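Protein kinase A regulatory subunit, putative (Trypanosoma cruzi, PDB 6FTF) probably holds the kinase catalytic subunit inactive until nucleoside analogues, rather than cyclic AMP, fill its two cyclic nucleotide-binding domains. Local coordinates at residues A[42-47]-A[178-183]; A[113-118]-A[148-153]; A[155-160]-A[172-177]; A[201-206]-A[256-261]. One frame throughout, in Å; residues are numbered along the deposited sequence.

Three of the four contacts gather round the helices that join the two cyclic nucleotide-binding domains, and contact 4 lies in the sheet of the second. Contacts 2 and 3 share helix 149-160 and also touch one bound 7-cyano-7-deazainosine, through E113 on the ribose and Y172 on the base. Contact 1 meets contact 2 in a salt bridge, D179 OD2 to R153 NH2 at 2.8 Å, and contact 3 through Y156 OH and S183 OG, 2.6 Å apart. It reaches contact 4 at S182 O and K258 N, 2.8 Å apart. Contacts 2 and 4 do not touch, their centres about 22 Å apart.

Contact 1: residues A[42-47]-A[178-183]; sequences HNVLFS and ADALSS
V44 lays its CG2 methyl against the side chain of D179, crossing it at about a right angle, with CG2 3.6 Å from D179 CB. The same methyl lies 3.7 Å from the carboxylate oxygen D179 OD2. The other branch, CG1, turns to A180 and stands 3.9 Å from its CB, so the two methyls of V44 are divided between consecutive residues of the turn A178-L181, a type I beta turn. S47 comes in beside them: its OG is 3.5 Å from A180 CA, a packing distance. The hydroxyl itself is engaged within its own segment, donating to V44 O at 2.8 Å. It is placed there by a chi1 of -65°, with OG anti to the carbonyl carbon.

An Asx turn shapes the start of the short 3-10 segment 44-45, N43 OD1 accepting from L45 N. Between the two backbones sits one water, which donates to V44 O at 2.8 Å and to D179 O at 2.7 Å.

The charged end of D179 is turned to R153, its salt-bridge partner, while C267 of helix 264-268 packs on both V44 and A180. The direct contact is thus van der Waals in kind and largely buried, with the polar link made by water: V44 O takes a bond from this water as well as from S47 OG, and the carboxylate is probably stabilised as an anion by the arginine.

Contact 2: residues A[113-118]-A[148-153]; sequences ELMYDT and TAIRRR. With 7CI (7-cyano-7-deazainosine), chain F.
M115 and I150 have the CA atoms nearest each other, 8.0 Å apart, where the last turn of helix 111-116 meets the first turns of helix 149-160. The first helix ends at Y116, and D117 leaves it with positive phi; the second starts after T148. At this separation the side chains make most of the contact.

In one of its two modelled conformers, M115 reaches across with CG anti to its backbone N, and its chain bends only at chi3. Its CE methyl then rests 3.8 Å from A149 CB. The sulfur meets R153 tip to tip, SD lying over one face of the guanidinium toward its rim, 3.6 Å from NE. I150 slides past M115 in the opposite direction, and its CD1 reaches 4.0 Å from Y116 CE1. M115 CG also covers the centre of one face of the Y116 ring.

At the edge of that ring, R153 NH1 donates to Y116 OH at 2.9 Å. The bond is bent, with an N-H...O angle of 138°, and the hydroxyl is tilted 28° out of the guanidinium plane; ring and guanidinium are turned 54° against each other.

Further back on the first helix, E113 binds the ribose of 7-cyano-7-deazainosine, OE1 accepting from O3 and OE2 from O4, each at 2.7 Å. OE2 also accepts from V121 N. R153 NH2 pairs with D179, so the guanidinium is bonded to an anion and a phenol, with the sulfur over one face. The two bonds probably fix its rotation.

Contact 3: residues A[155-160]-A[172-177]; sequences TYIQFL and YEKLQL. With 7CI (7-cyano-7-deazainosine), chain F; EDO (1,2-ethanediol), chain B.
Apolar helix-helix packing joins segment 155-160 of helix 149-160 to segment 172-177 of helix 171-178, between the two cyclic nucleotide-binding barrels in the chain. The two axes approach to 9.2 Å with 128° between their directions. I157 supplies the outer part of the contact: its CD1 fits between K174 CB at 3.6 Å and L175 CD2 at 3.7 Å. CG1, anti to the backbone N (chi1 -172°), lies near L175 CD2, and a chi2 of 58° places CD1 against the pair. L160 works deeper, its CD1 against the backbone oxygen K174 O at 3.5 Å and its CD2 against L177 CD2 at 4.0 Å. The K174 chain passes L160 and its NZ bonds to L169 O.

Y156 and L160 pack on L181 of strand 181-186, while L177 touches C267 and L268 of helix 264-268. On another side of helix 171-178, Y172 lays its ring face over the base of 7-cyano-7-deazainosine, C3 lying 3.2 Å above the ring plane near its centre. Y172 OH is hydrogen-bonded to E111 and K103. Such a helix-borne aromatic cap over the base is consistent with the capping seen in PKA regulatory subunits.

Contact 4: residues A[201-206]-A[256-261]; sequences WLYIIM and TAKLNR
Backbone hydrogen bonds pair W201-I205 with T256-N260 as antiparallel strands. L202 and L259 form one hydrogen-bonded pair, exchanging N-H and C=O in both directions, with L259 N 2.8 Å from L202 O. I204 and A257 form the next in the same way. The pairs W201-N260, Y203-K258 and I205-T256 are non-hydrogen-bonded.

Aromatic contacts occupy the face bearing W201, Y203, K258 and N260. In one of its two modelled conformers K258, extended beyond CG, brings CE over the six-membered ring of W201 in a CH-pi contact, 3.4 Å from the centroid. Its NZ makes a cation-pi interaction, 4.3 Å from the same centroid and 11° off the normal. The opposite face of the indole takes N260 ND2, offset toward the rim and 3.4 Å from CH2, with the amide plane turned 83° to the ring. Y203 lies alongside K258, pointing the same way, and T256 OG1 meets its ring edge 3.4 Å from CD2.

Among the polar ends, a water close to Y203 OH also accepts from K258 NZ at 2.8 Å in that conformer. E184 makes a salt bridge with K258 NZ and, through its backbone oxygen, a hydrogen bond with T256 OG1; E200 accepts from N260 ND2.

Apolar contacts are looser: M206, at the corner the chain turns after the strand, rests SD 4.0 Å from A257 CB. The face bearing L202, I204, A257 and L259 packs on F159 and Y156 of helix 149-160 and on C267 and L268 of helix 264-268, while strands 181-186 and 232-233 flank the pair in the antiparallel sheet of the second cyclic nucleotide-binding domain.

Contact 1: residues A[42-47]-A[178-183]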
# COMPACT_ATOMS: atom_id res chain seq x y z
N HIS A 42 -5.04 -3.74 5.03
CA HIS A 42 -3.63 -3.49 4.82
C HIS A 42 -3.12 -4.02 3.49
O HIS A 42 -1.94 -3.85 3.18
CB HIS A 42 -2.81 -4.08 5.97
CG HIS A 42 -3.03 -3.36 7.26
ND1 HIS A 42 -4.13 -3.59 8.06
CD2 HIS A 42 -2.33 -2.37 7.86
CE1 HIS A 42 -4.08 -2.79 9.11
NE2 HIS A 42 -3.00 -2.04 9.01
N ASN A 43 -3.97 -4.64 2.68
CA ASN A 43 -3.58 -5.18 1.39
C ASN A 43 -4.04 -4.24 0.29
O ASN A 43 -5.21 -3.86 0.23
CB ASN A 43 -4.17 -6.57 1.20
CG ASN A 43 -3.72 -7.20 -0.10
OD1 ASN A 43 -4.12 -6.77 -1.17
ND2 ASN A 43 -2.91 -8.24 -0.01
N VAL A 44 -3.12 -3.89 -0.60
CA VAL A 44 -3.37 -2.83 -1.57
C VAL A 44 -4.52 -3.13 -2.53
O VAL A 44 -5.06 -2.18 -3.13
CB VAL A 44 -2.12 -2.46 -2.38
CG1 VAL A 44 -0.98 -2.07 -1.46
CG2 VAL A 44 -1.74 -3.59 -3.34
N LEU A 45 -4.90 -4.39 -2.73
CA LEU A 45 -5.98 -4.69 -3.66
C LEU A 45 -7.33 -4.17 -3.20
O LEU A 45 -8.25 -4.09 -4.01
CB LEU A 45 -6.10 -6.20 -3.86
CG LEU A 45 -4.91 -6.86 -4.55
CD1 LEU A 45 -5.01 -8.37 -4.46
CD2 LEU A 45 -4.79 -6.43 -6.00
N PHE A 46 -7.46 -3.83 -1.92
CA PHE A 46 -8.72 -3.39 -1.33
C PHE A 46 -8.69 -1.94 -0.90
O PHE A 46 -9.59 -1.49 -0.18
CB PHE A 46 -9.08 -4.32 -0.16
CG PHE A 46 -8.99 -5.78 -0.52
CD1 PHE A 46 -10.06 -6.45 -1.08
CD2 PHE A 46 -7.81 -6.45 -0.33
CE1 PHE A 46 -9.94 -7.78 -1.43
CE2 PHE A 46 -7.69 -7.79 -0.67
CZ PHE A 46 -8.75 -8.44 -1.22
N SER A 47 -7.69 -1.18 -1.36
CA SER A 47 -7.37 0.13 -0.82
C SER A 47 -8.55 1.09 -0.82
O SER A 47 -8.66 1.93 0.09
CB SER A 47 -6.24 0.78 -1.61
OG SER A 47 -5.04 0.06 -1.48
N ALA A 178 1.04 1.59 -7.03
CA ALA A 178 -0.01 2.31 -7.74
C ALA A 178 -1.40 1.92 -7.24
O ALA A 178 -2.31 2.76 -7.19
CB ALA A 178 0.09 2.06 -9.24
N ASP A 179 -1.59 0.63 -6.90
CA ASP A 179 -2.88 0.15 -6.42
C ASP A 179 -3.37 0.93 -5.20
O ASP A 179 -4.58 0.96 -4.94
CB ASP A 179 -2.76 -1.33 -6.01
CG ASP A 179 -2.74 -2.30 -7.17
OD1 ASP A 179 -3.38 -2.03 -8.21
OD2 ASP A 179 -2.08 -3.37 -7.03
N ALA A 180 -2.47 1.50 -4.42
CA ALA A 180 -2.78 2.17 -3.16
C ALA A 180 -2.73 3.69 -3.27
O ALA A 180 -2.94 4.37 -2.25
CB ALA A 180 -1.84 1.69 -2.05
N LEU A 181 -2.50 4.25 -4.45
CA LEU A 181 -2.35 5.70 -4.59
C LEU A 181 -3.64 6.36 -5.05
O LEU A 181 -4.41 5.81 -5.84
CB LEU A 181 -1.25 6.04 -5.60
CG LEU A 181 0.17 5.65 -5.21
CD1 LEU A 181 1.11 5.94 -6.36
CD2 LEU A 181 0.62 6.37 -3.97
N SER A 182 -3.83 7.58 -4.56
CA SER A 182 -4.81 8.51 -5.10
C SER A 182 -4.11 9.84 -5.29
O SER A 182 -2.96 10.00 -4.92
CB SER A 182 -6.04 8.64 -4.19
OG SER A 182 -5.69 9.20 -2.94
N SER A 183 -4.79 10.77 -5.93
CA SER A 183 -4.18 12.06 -6.24
C SER A 183 -4.83 13.17 -5.42
O SER A 183 -6.02 13.13 -5.13
CB SER A 183 -4.29 12.38 -7.73
OG SER A 183 -3.55 11.43 -8.49
O HOH W 1 -6.47 -0.97 -5.19

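Contact 2: residues A[113-118]-A[148-153]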
# COMPACT_ATOMS: atom_id res chain seq x y z
N GLU A 113 -4.04 -13.04 -12.40
CA GLU A 113 -4.94 -13.80 -13.24
C GLU A 113 -6.35 -13.22 -13.23
O GLU A 113 -7.02 -13.21 -14.27
CB GLU A 113 -4.97 -15.23 -12.74
CG GLU A 113 -3.66 -15.98 -12.95
CD GLU A 113 -2.50 -15.54 -12.06
OE1 GLU A 113 -2.73 -15.00 -10.94
OE2 GLU A 113 -1.34 -15.75 -12.47
N LEU A 114 -6.82 -12.76 -12.07
CA LEU A 114 -8.17 -12.20 -11.97
C LEU A 114 -8.25 -10.82 -12.60
O LEU A 114 -9.25 -10.51 -13.26
CB LEU A 114 -8.61 -12.16 -10.51
CG LEU A 114 -8.90 -13.52 -9.90
CD1 LEU A 114 -9.08 -13.40 -8.40
CD2 LEU A 114 -10.13 -14.12 -10.53
N MET A 115 -7.23 -10.00 -12.42
CA MET A 115 -7.26 -8.65 -12.97
C MET A 115 -7.13 -8.67 -14.49
O MET A 115 -7.75 -7.84 -15.18
CB MET A 115 -6.14 -7.82 -12.33
CG MET A 115 -6.23 -6.31 -12.55
SD MET A 115 -4.95 -5.33 -11.71
CE MET A 115 -5.45 -5.45 -9.99
N TYR A 116 -6.32 -9.57 -15.03
CA TYR A 116 -5.98 -9.56 -16.45
C TYR A 116 -6.53 -10.75 -17.23
O TYR A 116 -6.24 -10.89 -18.43
CB TYR A 116 -4.47 -9.44 -16.61
CG TYR A 116 -3.92 -8.16 -16.00
CD1 TYR A 116 -4.22 -6.93 -16.56
CD2 TYR A 116 -3.12 -8.17 -14.86
CE1 TYR A 116 -3.75 -5.75 -16.00
CE2 TYR A 116 -2.64 -7.01 -14.32
CZ TYR A 116 -2.95 -5.81 -14.89
OH TYR A 116 -2.43 -4.71 -14.30
N ASP A 117 -7.32 -11.61 -16.58
CA ASP A 117 -8.06 -12.68 -17.24
C ASP A 117 -7.14 -13.57 -18.06
O ASP A 117 -7.25 -13.69 -19.28
CB ASP A 117 -9.23 -12.13 -18.08
CG ASP A 117 -10.25 -13.20 -18.41
OD1 ASP A 117 -10.45 -14.13 -17.59
OD2 ASP A 117 -10.87 -13.12 -19.49
N THR A 118 -6.22 -14.23 -17.37
CA THR A 118 -5.25 -15.08 -18.03
C THR A 118 -4.98 -16.31 -17.17
O THR A 118 -5.18 -16.26 -15.94
CB THR A 118 -3.97 -14.26 -18.28
OG1 THR A 118 -3.12 -14.92 -19.24
CG2 THR A 118 -3.20 -13.99 -16.98
N THR A 148 -11.80 0.27 -10.56
CA THR A 148 -10.98 0.98 -11.52
C THR A 148 -9.49 0.65 -11.41
O THR A 148 -8.64 1.49 -11.71
CB THR A 148 -11.21 2.49 -11.39
OG1 THR A 148 -10.97 2.89 -10.04
CG2 THR A 148 -12.65 2.86 -11.81
N ALA A 149 -9.16 -0.59 -11.04
CA ALA A 149 -7.77 -0.96 -10.80
C ALA A 149 -6.89 -0.69 -12.01
O ALA A 149 -5.75 -0.23 -11.85
CB ALA A 149 -7.67 -2.44 -10.42
N ILE A 150 -7.34 -1.03 -13.21
CA ILE A 150 -6.50 -0.86 -14.38
C ILE A 150 -6.27 0.62 -14.67
O ILE A 150 -5.15 1.05 -14.98
CB ILE A 150 -7.06 -1.67 -15.56
CG1 ILE A 150 -6.91 -3.18 -15.26
CG2 ILE A 150 -6.37 -1.29 -16.86
CD1 ILE A 150 -7.44 -4.14 -16.34
N ARG A 151 -7.33 1.43 -14.58
CA ARG A 151 -7.20 2.87 -14.77
C ARG A 151 -6.25 3.48 -13.75
O ARG A 151 -5.46 4.36 -14.09
CB ARG A 151 -8.59 3.51 -14.64
CG ARG A 151 -8.60 5.02 -14.70
CD ARG A 151 -10.02 5.55 -14.45
NE ARG A 151 -10.09 7.01 -14.51
CZ ARG A 151 -10.26 7.70 -15.63
NH1 ARG A 151 -10.38 7.10 -16.81
NH2 ARG A 151 -10.31 9.03 -15.58
N ARG A 152 -6.34 3.03 -12.50
CA ARG A 152 -5.47 3.57 -11.46
C ARG A 152 -4.02 3.24 -11.76
O ARG A 152 -3.14 4.09 -11.65
CB ARG A 152 -5.90 3.03 -10.10
CG ARG A 152 -5.14 3.63 -8.93
CD ARG A 152 -5.55 3.04 -7.60
NE ARG A 152 -6.98 3.18 -7.35
CZ ARG A 152 -7.89 2.20 -7.43
NH1 ARG A 152 -7.55 0.95 -7.70
NH2 ARG A 152 -9.16 2.47 -7.19
N ARG A 153 -3.76 2.00 -12.17
CA ARG A 153 -2.40 1.64 -12.57
C ARG A 153 -1.91 2.50 -13.74
O ARG A 153 -0.76 2.94 -13.74
CB ARG A 153 -2.33 0.15 -12.88
CG ARG A 153 -2.37 -0.71 -11.61
CD ARG A 153 -2.63 -2.18 -11.91
NE ARG A 153 -2.38 -2.96 -10.71
CZ ARG A 153 -1.65 -4.06 -10.65
NH1 ARG A 153 -1.17 -4.64 -11.74
NH2 ARG A 153 -1.43 -4.62 -9.47
C1 7CI F . 2.20 -13.81 -8.20
N1 7CI F . 3.21 -13.28 -9.18
O1 7CI F . 1.97 -15.18 -8.48
C2 7CI F . 4.18 -12.43 -8.86
N2 7CI F . 4.47 -11.82 -7.68
O2 7CI F . 0.30 -13.06 -7.08
C3 7CI F . 5.51 -10.97 -7.65
N3 7CI F . 6.28 -10.72 -8.80
O3 7CI F . -1.22 -13.83 -9.07
C4 7CI F . 5.99 -11.32 -9.98
N4 7CI F . 5.10 -13.22 -13.59
C5 7CI F . 4.92 -12.21 -10.07
O5 7CI F . 6.73 -11.03 -10.97
C6 7CI F . 4.34 -13.02 -11.12
C7 7CI F . 3.28 -13.68 -10.47
C8 7CI F . 4.76 -13.13 -12.47
C9 7CI F . 0.91 -13.14 -8.31
C10 7CI F . 0.19 -13.99 -9.23
C11 7CI F . 0.61 -15.37 -8.78
C12 7CI F . 0.44 -16.49 -9.91
O4 7CI F . 0.99 -16.03 -11.13

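Contact 3: residues A[155-160]-A[172-177]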
# COMPACT_ATOMS: atom_id res chain seq x y z
N THR A 155 -2.79 5.51 -14.35
CA THR A 155 -2.61 6.88 -13.88
C THR A 155 -1.20 7.08 -13.35
O THR A 155 -0.62 8.15 -13.55
CB THR A 155 -3.65 7.19 -12.80
OG1 THR A 155 -4.95 7.11 -13.38
CG2 THR A 155 -3.47 8.58 -12.21
N TYR A 156 -0.63 6.07 -12.70
CA TYR A 156 0.62 6.26 -11.98
C TYR A 156 1.86 5.58 -12.55
O TYR A 156 2.96 6.01 -12.23
CB TYR A 156 0.48 5.87 -10.50
CG TYR A 156 -0.60 6.67 -9.82
CD1 TYR A 156 -0.45 8.02 -9.56
CD2 TYR A 156 -1.79 6.08 -9.48
CE1 TYR A 156 -1.47 8.76 -8.98
CE2 TYR A 156 -2.81 6.81 -8.90
CZ TYR A 156 -2.65 8.14 -8.67
OH TYR A 156 -3.68 8.87 -8.11
N ILE A 157 1.74 4.51 -13.34
CA ILE A 157 2.92 3.66 -13.57
C ILE A 157 4.03 4.41 -14.30
O ILE A 157 5.22 4.27 -13.97
CB ILE A 157 2.55 2.32 -14.23
CG1 ILE A 157 3.77 1.39 -14.27
CG2 ILE A 157 1.98 2.49 -15.61
CD1 ILE A 157 4.38 1.09 -12.93
N GLN A 158 3.70 5.21 -15.31
CA GLN A 158 4.75 5.92 -16.05
C GLN A 158 5.47 6.93 -15.15
O GLN A 158 6.70 7.08 -15.23
CB GLN A 158 4.16 6.60 -17.28
CG GLN A 158 5.21 7.10 -18.28
CD GLN A 158 5.73 8.49 -18.00
OE1 GLN A 158 5.10 9.30 -17.31
NE2 GLN A 158 6.88 8.80 -18.57
N PHE A 159 4.73 7.61 -14.28
CA PHE A 159 5.33 8.52 -13.32
C PHE A 159 6.23 7.77 -12.34
O PHE A 159 7.37 8.17 -12.09
CB PHE A 159 4.23 9.25 -12.55
CG PHE A 159 4.73 9.99 -11.35
CD1 PHE A 159 5.50 11.12 -11.50
CD2 PHE A 159 4.45 9.54 -10.08
CE1 PHE A 159 5.98 11.80 -10.39
CE2 PHE A 159 4.94 10.23 -8.97
CZ PHE A 159 5.70 11.35 -9.14
N LEU A 160 5.73 6.67 -11.78
CA LEU A 160 6.50 5.94 -10.78
C LEU A 160 7.80 5.41 -11.36
O LEU A 160 8.81 5.30 -10.64
CB LEU A 160 5.69 4.81 -10.17
CG LEU A 160 4.40 5.21 -9.45
CD1 LEU A 160 3.64 3.99 -9.01
CD2 LEU A 160 4.70 6.10 -8.25
N TYR A 172 6.19 -5.04 -11.16
CA TYR A 172 5.19 -5.63 -10.27
C TYR A 172 5.07 -4.80 -9.00
O TYR A 172 3.96 -4.50 -8.56
CB TYR A 172 5.56 -7.08 -9.92
CG TYR A 172 4.51 -7.79 -9.10
CD1 TYR A 172 4.52 -7.75 -7.71
CD2 TYR A 172 3.49 -8.51 -9.71
CE1 TYR A 172 3.55 -8.40 -6.95
CE2 TYR A 172 2.53 -9.17 -8.96
CZ TYR A 172 2.57 -9.09 -7.59
OH TYR A 172 1.63 -9.74 -6.81
N GLU A 173 6.19 -4.48 -8.39
CA GLU A 173 6.17 -3.73 -7.14
C GLU A 173 5.73 -2.28 -7.34
O GLU A 173 5.05 -1.71 -6.49
CB GLU A 173 7.54 -3.78 -6.48
CG GLU A 173 7.90 -5.15 -5.97
CD GLU A 173 9.34 -5.27 -5.52
OE1 GLU A 173 10.24 -4.74 -6.23
OE2 GLU A 173 9.56 -5.91 -4.45
N LYS A 174 6.11 -1.66 -8.45
CA LYS A 174 5.61 -0.32 -8.75
C LYS A 174 4.10 -0.33 -8.93
O LYS A 174 3.40 0.58 -8.47
CB LYS A 174 6.30 0.25 -9.99
CG LYS A 174 7.78 0.55 -9.78
CD LYS A 174 8.38 1.30 -10.97
CE LYS A 174 9.88 1.53 -10.86
NZ LYS A 174 10.64 0.49 -11.58
N LEU A 175 3.57 -1.36 -9.58
CA LEU A 175 2.12 -1.45 -9.76
C LEU A 175 1.41 -1.72 -8.44
O LEU A 175 0.29 -1.22 -8.24
CB LEU A 175 1.79 -2.54 -10.77
CG LEU A 175 2.25 -2.16 -12.19
CD1 LEU A 175 2.30 -3.40 -13.05
CD2 LEU A 175 1.35 -1.10 -12.81
N GLN A 176 2.04 -2.46 -7.53
CA GLN A 176 1.49 -2.68 -6.19
C GLN A 176 1.39 -1.36 -5.43
O GLN A 176 0.41 -1.12 -4.71
CB GLN A 176 2.37 -3.69 -5.46
CG GLN A 176 2.11 -3.98 -4.02
CD GLN A 176 2.94 -5.16 -3.58
OE1 GLN A 176 4.15 -5.06 -3.33
NE2 GLN A 176 2.31 -6.31 -3.57
N LEU A 177 2.37 -0.47 -5.59
CA LEU A 177 2.26 0.87 -5.04
C LEU A 177 1.12 1.63 -5.70
O LEU A 177 0.31 2.28 -5.02
CB LEU A 177 3.61 1.59 -5.19
CG LEU A 177 3.61 3.06 -4.83
CD1 LEU A 177 3.22 3.31 -3.38
CD2 LEU A 177 4.96 3.64 -5.12
C1 7CI F . 2.20 -13.81 -8.20
N1 7CI F . 3.21 -13.28 -9.18
O1 7CI F . 1.97 -15.18 -8.48
C2 7CI F . 4.18 -12.43 -8.86
N2 7CI F . 4.47 -11.82 -7.68
O2 7CI F . 0.30 -13.06 -7.08
C3 7CI F . 5.51 -10.97 -7.65
N3 7CI F . 6.28 -10.72 -8.80
O3 7CI F . -1.22 -13.83 -9.07
C4 7CI F . 5.99 -11.32 -9.98
N4 7CI F . 5.10 -13.22 -13.59
C5 7CI F . 4.92 -12.21 -10.07
O5 7CI F . 6.73 -11.03 -10.97
C6 7CI F . 4.34 -13.02 -11.12
C7 7CI F . 3.28 -13.68 -10.47
C8 7CI F . 4.76 -13.13 -12.47
C9 7CI F . 0.91 -13.14 -8.31
C10 7CI F . 0.19 -13.99 -9.23
C11 7CI F . 0.61 -15.37 -8.78
C12 7CI F . 0.44 -16.49 -9.91
O4 7CI F . 0.99 -16.03 -11.13
C1 EDO B . 8.62 5.72 -19.99
O1 EDO B . 7.97 6.96 -20.30
C2 EDO B . 9.25 5.75 -18.59
O2 EDO B . 10.09 6.90 -18.47

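Contact 4: residues A[201-206]-A[256-261]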
# COMPACT_ATOMS: atom_id res chain seq x y z
N TRP A 201 -0.39 10.05 6.18
CA TRP A 201 -0.32 10.16 4.73
C TRP A 201 1.09 10.45 4.24
O TRP A 201 1.77 11.34 4.76
CB TRP A 201 -1.21 11.30 4.27
CG TRP A 201 -2.67 11.10 4.57
CD1 TRP A 201 -3.42 11.74 5.51
CD2 TRP A 201 -3.55 10.20 3.89
NE1 TRP A 201 -4.73 11.30 5.45
CE2 TRP A 201 -4.83 10.36 4.46
CE3 TRP A 201 -3.38 9.30 2.84
CZ2 TRP A 201 -5.93 9.62 4.03
CZ3 TRP A 201 -4.48 8.56 2.41
CH2 TRP A 201 -5.74 8.74 2.99
N LEU A 202 1.50 9.72 3.22
CA LEU A 202 2.75 9.94 2.52
C LEU A 202 2.42 10.48 1.14
O LEU A 202 1.51 9.97 0.47
CB LEU A 202 3.57 8.65 2.44
CG LEU A 202 4.95 8.70 1.80
CD1 LEU A 202 5.85 7.59 2.37
CD2 LEU A 202 4.87 8.57 0.30
N TYR A 203 3.13 11.51 0.72
CA TYR A 203 2.87 12.18 -0.54
C TYR A 203 4.11 12.10 -1.41
O TYR A 203 5.22 12.37 -0.94
CB TYR A 203 2.53 13.66 -0.30
CG TYR A 203 1.29 13.89 0.53
CD1 TYR A 203 1.36 13.92 1.90
CD2 TYR A 203 0.05 14.06 -0.06
CE1 TYR A 203 0.23 14.11 2.66
CE2 TYR A 203 -1.08 14.26 0.69
CZ TYR A 203 -0.98 14.28 2.05
OH TYR A 203 -2.12 14.47 2.82
N ILE A 204 3.93 11.76 -2.68
CA ILE A 204 4.98 11.84 -3.68
C ILE A 204 4.62 13.00 -4.58
O ILE A 204 3.50 13.07 -5.09
CB ILE A 204 5.12 10.54 -4.48
CG1 ILE A 204 5.25 9.33 -3.55
CG2 ILE A 204 6.30 10.66 -5.42
CD1 ILE A 204 5.24 7.99 -4.28
N ILE A 205 5.54 13.94 -4.74
CA ILE A 205 5.25 15.14 -5.51
C ILE A 205 5.31 14.82 -7.00
O ILE A 205 6.38 14.50 -7.54
CB ILE A 205 6.20 16.28 -5.13
CG1 ILE A 205 6.11 16.55 -3.63
CG2 ILE A 205 5.86 17.53 -5.94
CD1 ILE A 205 7.15 17.52 -3.12
N MET A 206 4.18 14.96 -7.68
CA MET A 206 4.12 14.78 -9.13
C MET A 206 4.43 16.06 -9.87
O MET A 206 4.98 16.01 -10.99
CB MET A 206 2.74 14.25 -9.55
CG MET A 206 2.41 12.90 -8.94
SD MET A 206 0.81 12.23 -9.42
CE MET A 206 1.15 11.69 -11.10
N THR A 256 0.06 15.85 -6.02
CA THR A 256 0.66 14.73 -5.30
C THR A 256 -0.05 13.43 -5.62
O THR A 256 -1.24 13.40 -5.96
CB THR A 256 0.61 14.91 -3.76
OG1 THR A 256 -0.75 14.85 -3.30
CG2 THR A 256 1.24 16.20 -3.31
N ALA A 257 0.71 12.35 -5.48
CA ALA A 257 0.17 11.01 -5.29
C ALA A 257 0.27 10.71 -3.80
O ALA A 257 1.30 11.00 -3.18
CB ALA A 257 0.94 9.96 -6.09
N LYS A 258 -0.78 10.15 -3.24
CA LYS A 258 -1.00 10.05 -1.80
C LYS A 258 -1.17 8.58 -1.42
O LYS A 258 -1.96 7.86 -2.04
CB LYS A 258 -2.31 10.84 -1.54
CG LYS A 258 -2.84 10.96 -0.13
CD LYS A 258 -4.06 11.87 -0.15
CE LYS A 258 -4.59 12.12 1.26
NZ LYS A 258 -5.76 13.02 1.26
N LEU A 259 -0.45 8.15 -0.38
CA LEU A 259 -0.47 6.79 0.14
C LEU A 259 -0.83 6.80 1.62
O LEU A 259 -0.23 7.54 2.40
CB LEU A 259 0.93 6.23 -0.01
CG LEU A 259 1.15 4.83 0.52
CD1 LEU A 259 0.43 3.79 -0.33
CD2 LEU A 259 2.63 4.50 0.60
N ASN A 260 -1.78 5.97 2.02
CA ASN A 260 -2.12 5.86 3.43
C ASN A 260 -1.13 4.99 4.19
O ASN A 260 -0.62 3.99 3.68
CB ASN A 260 -3.54 5.32 3.59
CG ASN A 260 -4.05 5.47 5.01
OD1 ASN A 260 -3.92 4.57 5.85
ND2 ASN A 260 -4.56 6.64 5.32
N ARG A 261 -0.92 5.35 5.45
CA ARG A 261 -0.01 4.62 6.32
C ARG A 261 -0.32 3.14 6.40
O ARG A 261 0.59 2.34 6.54
CB ARG A 261 -0.03 5.26 7.72
CG ARG A 261 1.05 4.80 8.64
CD ARG A 261 1.00 5.62 9.91
NE ARG A 261 2.05 5.24 10.83
CZ ARG A 261 2.22 5.80 12.03
NH1 ARG A 261 1.40 6.76 12.44
NH2 ARG A 261 3.19 5.38 12.82
O HOH W 2 -4.42 15.22 2.23